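Local structure of transketolase (Campylobacter jejuni, 3L84) at residues A[122-127]-A[170-175]; A[157-162]-A[390-395]; A[165-170]-A[205-210]. The protein is a transketolase, a dimeric alpha/beta enzyme of the thiamine diphosphate-dependent superfamily, built from two related thiamine diphosphate-binding-type domains and a C-terminal domain. All coordinates share one frame; numbering follows the deposited sequence.

Contact 1: A[122-127]-A[170-175]; sequences NAVGFA and HKLDNF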
# COMPACT_ATOMS: atom_id res chain seq x y z
N ASN A 122 6.23 -0.08 13.98
CA ASN A 122 7.37 -0.90 14.42
C ASN A 122 7.49 -0.85 15.95
O ASN A 122 7.74 -1.88 16.60
CB ASN A 122 8.68 -0.37 13.88
CG ASN A 122 8.78 -0.39 12.36
OD1 ASN A 122 8.26 -1.31 11.67
ND2 ASN A 122 9.48 0.59 11.85
N ALA A 123 7.30 0.33 16.53
CA ALA A 123 7.43 0.44 17.97
C ALA A 123 6.34 -0.35 18.70
O ALA A 123 6.60 -1.01 19.71
CB ALA A 123 7.40 1.90 18.38
N VAL A 124 5.11 -0.29 18.18
CA VAL A 124 4.05 -1.16 18.70
C VAL A 124 4.47 -2.61 18.59
O VAL A 124 4.26 -3.41 19.51
CB VAL A 124 2.72 -0.89 17.99
CG1 VAL A 124 1.68 -2.00 18.30
CG2 VAL A 124 2.18 0.50 18.36
N GLY A 125 5.10 -2.98 17.46
CA GLY A 125 5.56 -4.33 17.32
C GLY A 125 6.66 -4.73 18.32
O GLY A 125 6.63 -5.84 18.84
N PHE A 126 7.60 -3.84 18.58
CA PHE A 126 8.60 -4.13 19.62
C PHE A 126 7.94 -4.31 20.98
O PHE A 126 8.39 -5.14 21.74
CB PHE A 126 9.65 -3.01 19.70
CG PHE A 126 10.69 -3.03 18.62
CD1 PHE A 126 11.43 -4.14 18.35
CD2 PHE A 126 10.94 -1.88 17.89
CE1 PHE A 126 12.44 -4.15 17.34
CE2 PHE A 126 11.91 -1.88 16.87
CZ PHE A 126 12.67 -3.01 16.61
N ALA A 127 6.88 -3.57 21.27
CA ALA A 127 6.17 -3.66 22.54
C ALA A 127 5.39 -5.01 22.61
O ALA A 127 5.40 -5.67 23.66
CB ALA A 127 5.27 -2.47 22.73
N HIS A 170 -4.03 -4.63 23.38
CA HIS A 170 -3.10 -5.50 24.07
C HIS A 170 -2.49 -4.89 25.32
O HIS A 170 -1.60 -5.51 25.91
CB HIS A 170 -2.06 -6.05 23.09
CG HIS A 170 -2.66 -7.00 22.13
ND1 HIS A 170 -2.99 -8.29 22.49
CD2 HIS A 170 -3.10 -6.84 20.86
CE1 HIS A 170 -3.58 -8.89 21.46
NE2 HIS A 170 -3.63 -8.04 20.46
N LYS A 171 -2.99 -3.72 25.71
CA LYS A 171 -2.63 -3.10 26.98
C LYS A 171 -1.11 -3.03 27.07
O LYS A 171 -0.47 -3.50 28.03
CB LYS A 171 -3.22 -3.89 28.15
CG LYS A 171 -4.74 -3.90 28.14
CD LYS A 171 -5.29 -4.71 29.34
CE LYS A 171 -6.78 -4.44 29.61
NZ LYS A 171 -7.63 -4.30 28.42
N LEU A 172 -0.53 -2.41 26.06
CA LEU A 172 0.94 -2.32 25.97
C LEU A 172 1.49 -1.20 26.86
O LEU A 172 1.88 -0.11 26.38
CB LEU A 172 1.39 -2.13 24.53
CG LEU A 172 0.99 -3.24 23.56
CD1 LEU A 172 1.52 -2.98 22.14
CD2 LEU A 172 1.45 -4.64 24.05
N ASP A 173 1.59 -1.52 28.15
CA ASP A 173 2.05 -0.58 29.17
C ASP A 173 3.56 -0.52 29.30
O ASP A 173 4.12 -0.08 30.30
CB ASP A 173 1.39 -0.92 30.51
CG ASP A 173 1.75 -2.31 31.01
OD1 ASP A 173 2.61 -3.01 30.42
OD2 ASP A 173 1.22 -2.70 32.09
N ASN A 174 4.21 -0.99 28.25
CA ASN A 174 5.64 -0.84 28.01
C ASN A 174 5.95 0.13 26.88
O ASN A 174 7.12 0.35 26.56
CB ASN A 174 6.28 -2.21 27.75
CG ASN A 174 5.66 -2.99 26.60
OD1 ASN A 174 4.64 -2.60 26.04
ND2 ASN A 174 6.29 -4.13 26.26
N PHE A 175 4.93 0.73 26.30
CA PHE A 175 5.06 1.57 25.10
C PHE A 175 4.82 3.04 25.43
O PHE A 175 3.75 3.40 25.95
CB PHE A 175 4.04 1.11 24.06
CG PHE A 175 3.99 1.89 22.77
CD1 PHE A 175 5.16 2.27 22.13
CD2 PHE A 175 2.80 2.27 22.24
CE1 PHE A 175 5.11 2.98 20.92
CE2 PHE A 175 2.75 2.96 21.03
CZ PHE A 175 3.90 3.31 20.37

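Contact 2: A[157-162]-A[390-395]; sequences EGISYE and REHAMA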
# COMPACT_ATOMS: atom_id res chain seq x y z
N GLU A 157 -0.73 9.19 8.89
CA GLU A 157 -0.71 7.94 8.12
C GLU A 157 -1.64 6.90 8.74
O GLU A 157 -1.62 6.69 9.95
CB GLU A 157 0.71 7.41 8.03
CG GLU A 157 1.54 8.15 7.04
CD GLU A 157 1.21 7.84 5.59
OE1 GLU A 157 0.28 7.06 5.24
OE2 GLU A 157 1.96 8.42 4.72
N GLY A 158 -2.42 6.24 7.91
CA GLY A 158 -3.32 5.17 8.39
C GLY A 158 -2.66 4.11 9.24
O GLY A 158 -3.25 3.61 10.21
N ILE A 159 -1.41 3.76 8.90
CA ILE A 159 -0.71 2.69 9.63
C ILE A 159 -0.56 3.03 11.12
O ILE A 159 -0.54 2.13 11.97
CB ILE A 159 0.61 2.37 8.98
CG1 ILE A 159 1.14 1.03 9.44
CG2 ILE A 159 1.62 3.52 9.17
CD1 ILE A 159 2.50 0.64 8.81
N SER A 160 -0.45 4.32 11.46
CA SER A 160 -0.31 4.69 12.85
C SER A 160 -1.59 4.37 13.65
O SER A 160 -1.52 3.83 14.75
CB SER A 160 0.05 6.18 12.99
OG SER A 160 -1.02 7.07 12.66
N TYR A 161 -2.75 4.66 13.06
CA TYR A 161 -4.02 4.39 13.71
C TYR A 161 -4.21 2.88 13.89
O TYR A 161 -4.66 2.40 14.93
CB TYR A 161 -5.20 4.92 12.89
CG TYR A 161 -5.25 6.40 12.63
CD1 TYR A 161 -6.06 7.22 13.39
CD2 TYR A 161 -4.60 6.97 11.55
CE1 TYR A 161 -6.19 8.58 13.09
CE2 TYR A 161 -4.70 8.31 11.24
CZ TYR A 161 -5.53 9.11 12.00
OH TYR A 161 -5.64 10.45 11.65
N GLU A 162 -3.81 2.13 12.86
CA GLU A 162 -3.95 0.66 12.93
C GLU A 162 -3.11 0.11 14.03
O GLU A 162 -3.58 -0.71 14.82
CB GLU A 162 -3.43 0.05 11.62
CG GLU A 162 -4.27 0.25 10.33
CD GLU A 162 -3.67 -0.41 9.10
OE1 GLU A 162 -2.71 -1.19 9.21
OE2 GLU A 162 -4.14 -0.14 7.98
N ARG A 390 -5.82 -5.21 9.18
CA ARG A 390 -4.74 -4.25 9.33
C ARG A 390 -3.48 -4.77 8.67
O ARG A 390 -2.46 -5.04 9.30
CB ARG A 390 -4.45 -3.99 10.83
CG ARG A 390 -5.60 -3.47 11.66
CD ARG A 390 -5.13 -3.25 13.08
NE ARG A 390 -6.19 -2.84 14.00
CZ ARG A 390 -6.85 -3.66 14.80
NH1 ARG A 390 -6.63 -4.96 14.85
NH2 ARG A 390 -7.75 -3.14 15.63
N GLU A 391 -3.54 -4.97 7.38
CA GLU A 391 -2.42 -5.61 6.69
C GLU A 391 -1.13 -4.84 6.88
O GLU A 391 -0.07 -5.42 7.10
CB GLU A 391 -2.69 -5.79 5.19
CG GLU A 391 -3.82 -6.70 4.82
CD GLU A 391 -5.16 -6.01 4.78
OE1 GLU A 391 -5.26 -4.77 5.04
OE2 GLU A 391 -6.16 -6.71 4.46
N HIS A 392 -1.21 -3.53 6.73
CA HIS A 392 0.01 -2.72 6.74
C HIS A 392 0.67 -2.73 8.11
O HIS A 392 1.86 -3.01 8.23
CB HIS A 392 -0.32 -1.33 6.26
CG HIS A 392 0.80 -0.49 5.78
ND1 HIS A 392 2.11 -0.88 5.57
CD2 HIS A 392 0.72 0.81 5.38
CE1 HIS A 392 2.78 0.17 5.07
NE2 HIS A 392 1.97 1.19 4.98
N ALA A 393 -0.09 -2.43 9.15
CA ALA A 393 0.45 -2.49 10.51
C ALA A 393 0.94 -3.91 10.82
O ALA A 393 1.94 -4.05 11.51
CB ALA A 393 -0.58 -2.01 11.53
N MSE A 394 0.23 -4.94 10.37
CA MSE A 394 0.72 -6.30 10.62
C MSE A 394 2.14 -6.48 10.14
O MSE A 394 3.03 -6.99 10.86
CB MSE A 394 -0.18 -7.33 9.91
CG MSE A 394 0.38 -8.72 9.89
SE MSE A 394 -0.80 -10.01 9.04
CE MSE A 394 -0.68 -9.34 7.20
N ALA A 395 2.39 -6.09 8.90
CA ALA A 395 3.75 -6.28 8.37
C ALA A 395 4.79 -5.43 9.11
O ALA A 395 5.89 -5.91 9.36
CB ALA A 395 3.76 -5.97 6.86
O HOH W 1 -3.60 -1.96 6.02

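Contact 3: A[165-170]-A[205-210]; sequences SLAGLH and QGFEVL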
# COMPACT_ATOMS: atom_id res chain seq x y z
N SER A 165 -4.30 1.08 17.52
CA SER A 165 -5.48 0.31 17.85
C SER A 165 -5.07 -0.97 18.56
O SER A 165 -5.57 -1.29 19.63
CB SER A 165 -6.28 -0.01 16.58
OG SER A 165 -7.59 -0.49 16.92
N LEU A 166 -4.13 -1.71 17.97
CA LEU A 166 -3.64 -2.92 18.59
C LEU A 166 -2.91 -2.66 19.92
O LEU A 166 -3.00 -3.49 20.85
CB LEU A 166 -2.69 -3.66 17.62
CG LEU A 166 -3.37 -4.48 16.52
CD1 LEU A 166 -2.39 -4.86 15.45
CD2 LEU A 166 -3.97 -5.74 17.13
N ALA A 167 -2.20 -1.54 20.04
CA ALA A 167 -1.49 -1.25 21.28
C ALA A 167 -2.47 -1.11 22.43
O ALA A 167 -2.18 -1.56 23.54
CB ALA A 167 -0.65 0.03 21.16
N GLY A 168 -3.60 -0.46 22.19
CA GLY A 168 -4.58 -0.29 23.26
C GLY A 168 -5.24 -1.61 23.61
O GLY A 168 -5.41 -1.95 24.78
N LEU A 169 -5.59 -2.40 22.60
CA LEU A 169 -6.20 -3.71 22.81
C LEU A 169 -5.32 -4.62 23.66
O LEU A 169 -5.80 -5.30 24.58
CB LEU A 169 -6.47 -4.40 21.46
CG LEU A 169 -7.07 -5.81 21.55
CD1 LEU A 169 -8.51 -5.82 22.17
CD2 LEU A 169 -7.09 -6.39 20.16
N HIS A 170 -4.03 -4.63 23.38
CA HIS A 170 -3.10 -5.50 24.07
C HIS A 170 -2.49 -4.89 25.32
O HIS A 170 -1.60 -5.51 25.91
CB HIS A 170 -2.06 -6.05 23.09
CG HIS A 170 -2.66 -7.00 22.13
ND1 HIS A 170 -2.99 -8.29 22.49
CD2 HIS A 170 -3.10 -6.84 20.86
CE1 HIS A 170 -3.58 -8.89 21.46
NE2 HIS A 170 -3.63 -8.04 20.46
N GLN A 205 -8.45 4.76 21.81
CA GLN A 205 -7.65 3.57 21.55
C GLN A 205 -6.91 3.08 22.78
O GLN A 205 -5.92 2.35 22.65
CB GLN A 205 -6.65 3.83 20.42
CG GLN A 205 -7.30 4.16 19.13
CD GLN A 205 -6.32 4.25 17.98
OE1 GLN A 205 -5.29 4.91 18.09
NE2 GLN A 205 -6.61 3.60 16.85
N GLY A 206 -7.35 3.47 23.98
CA GLY A 206 -6.84 2.89 25.20
C GLY A 206 -5.51 3.39 25.70
O GLY A 206 -4.88 2.70 26.49
N PHE A 207 -5.13 4.60 25.30
CA PHE A 207 -3.90 5.22 25.80
C PHE A 207 -4.17 6.17 26.97
O PHE A 207 -5.25 6.77 27.10
CB PHE A 207 -3.24 6.08 24.71
CG PHE A 207 -2.48 5.30 23.65
CD1 PHE A 207 -3.12 4.42 22.80
CD2 PHE A 207 -1.12 5.54 23.43
CE1 PHE A 207 -2.40 3.73 21.82
CE2 PHE A 207 -0.42 4.89 22.46
CZ PHE A 207 -1.05 3.98 21.65
N GLU A 208 -3.15 6.32 27.81
CA GLU A 208 -3.04 7.47 28.71
C GLU A 208 -2.33 8.59 27.97
O GLU A 208 -1.30 8.33 27.32
CB GLU A 208 -2.25 7.13 29.96
CG GLU A 208 -2.07 8.34 30.91
CD GLU A 208 -1.46 8.02 32.27
OE1 GLU A 208 -0.92 6.92 32.50
OE2 GLU A 208 -1.51 8.92 33.14
N VAL A 209 -2.84 9.82 28.06
CA VAL A 209 -2.32 10.93 27.29
C VAL A 209 -1.83 12.08 28.18
O VAL A 209 -2.61 12.59 28.99
CB VAL A 209 -3.35 11.46 26.28
CG1 VAL A 209 -2.74 12.64 25.51
CG2 VAL A 209 -3.83 10.33 25.33
N LEU A 210 -0.57 12.45 28.03
CA LEU A 210 0.04 13.57 28.77
C LEU A 210 0.37 14.66 27.77
O LEU A 210 0.72 14.36 26.63
CB LEU A 210 1.33 13.08 29.47
CG LEU A 210 1.12 11.86 30.38
CD1 LEU A 210 2.45 11.29 30.96
CD2 LEU A 210 0.15 12.16 31.47
O HOH W 2 -7.65 0.27 20.82
O HOH W 3 -5.03 0.01 26.93

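Contact 1: A[122-127]-A[170-175]
Ala127 and Phe175 bring the two backbones together, with their CA atoms 5.9 Å apart, where helix 118-137 lies against the turn entering strand 175-181. The turn follows helix 158-169. A Schellman motif at Lys171 ends that helix, and an inverse gamma turn centred on Leu172 then redirects the chain. Leu172, Asn174 and Phe175 all point toward the helix.

Phe175 supplies the aromatic part. Its chi1 of 177° puts CG anti to the backbone N. Val124 N lies over one face of the ring. Ring atom CE1 lies 3.6 Å from Ala123 CB. Ring atom CE2 lies 3.7 Å from Val124 CG2. The base of the side chain also packs, with Phe175 CB 4.0 Å from Ala127 CB. Leu172 crosses Val124 at about a right angle and works through one methyl. Its CD1 is 4.0 Å from Val124 CG1 and 3.8 Å from Ala127 CB.

The polar link is a single hydrogen bond. Asn174 ND2 donates to Ala127 O at 3.2 Å, with an N-H...O angle of 167°. The acceptor lies close to the amide plane, so the amide is turned well for donation. The other amide atom, Asn174 OD1, rests 3.4 Å from Ala127 CB. The Ala127 methyl is thus shared by Leu172, Asn174 and Phe175.

Outside the two segments, Asp173 OD1 forms a salt bridge with Lys131, on the same helix. Ala123 also touches Ile146 and Cys148 of strand 146-151, so the helix packs on the parallel sheet here.

The chemistry is mostly apolar. One amide N-H fixes the turn to a helix carbonyl, while Asn174 OD1 is buried by the contact without a polar partner in the model.

Contact 2: A[157-162]-A[390-395]
Ile159 and Glu162 meet Arg390, His392 and Ala393 where the first turns of two helices cross between the two thiamine diphosphate-type domains. The axes of 158-162 and 391-395 approach to 8.5 Å and cross at -75°. Ile159 and Ala393 are the closest backbone pair.

The tight part centres on two side chains. Ile159 lays a methyl over the His392 ring. An extended chi2 (180°) carries CD1 there, 3.6 Å from the ring centroid and only 9° off the normal. This is a CH-pi contact over the middle of the face. Glu162 fills the neighbouring position. Its CB is 3.5 Å from Ala393 CB, and its extended chain slides past that of Arg390 in the opposite direction. Arg390 CD reaches to 3.4 Å from Glu162 O. The guanidinium is held by other partners: NH1 bonds to Phe387 O and to Ala193 O of the second subunit.

On the looser side one water bridges the segments. Water 1 lies 2.7 Å from Glu162 OE2, to which it can donate, and accepts from His392 N at 2.9 Å. It links the carboxylate to the start of helix 391-404. Glu162 OE2 also accepts from Gly158 N of the second subunit, and Gly158 N here reaches Glu162 of that subunit in return. His392 and Tyr420 of the second subunit meet edge-to-face. The contact therefore joins domains at the dimer interface.

The direct polar bond uses the other carboxylate oxygen: Ala393 N donates to Glu162 OE1 at 2.9 Å, nearly in line with the C-O bond.

Contact 3: A[165-170]-A[205-210]
The Schellman motif at Gly206, which ends helix 198-204 ahead of strand 208-213, packs against Gly168 in the last turn of helix 158-169. The two glycine CA atoms are 4.4 Å apart. Gly168 CA comes closer still to Gln205 O, at 3.0 Å. This is a CA-H...O contact with an angle of 151° at the hydrogen. A CB on Gly168 would clash with Gln205 O, and one on Gly206 would be tight against Gly168 CA. The lack of side chains lets the backbones come this near.

Side chains add two further contacts. Ala167 CB packs on Phe207 CZ at 4.0 Å. Gln205 CG is anti to the carbonyl carbon (chi1 -62°) and the chain is extended, with NE2 3.6 Å from Ser165 CB. That amide nitrogen bonds to Tyr161 O and to Glu196 of the second subunit, which also bonds Ser165 OG.

Two waters complete the join. Water 3 donates to Gly168 O at 2.9 Å and to Gly206 O at 2.7 Å. Water 2 lies between Ser165 O and Gln205 O, the latter contact weak, and cannot be assumed to donate to both.

No conventional hydrogen bond crosses directly, so close backbone packing, apolar contact and bridging water hold the helix and loop together.

In the fold
Contacts 2 and 3 use the start and end of helix 158-169, and both touch the second subunit. The turn after it meets helix 118-137 in contact 1. Along the chain the segments run 122-127, 157-162, 165-170, 170-175, 205-210 and 390-395. Those of contact 1 alternate with those of contacts 2 and 3, while contact 3 is nested inside contact 2. Contacts 1 and 3 share His170, and their centres are 9 Å apart. Contact 2 is centred about 14 Å from each, and Arg390 NH2 and Ser165 OG link it to contact 3. Contacts 1 and 3 lie within the thiamine diphosphate binding domain, whereas contact 2 joins it to the pyrimidine binding domain.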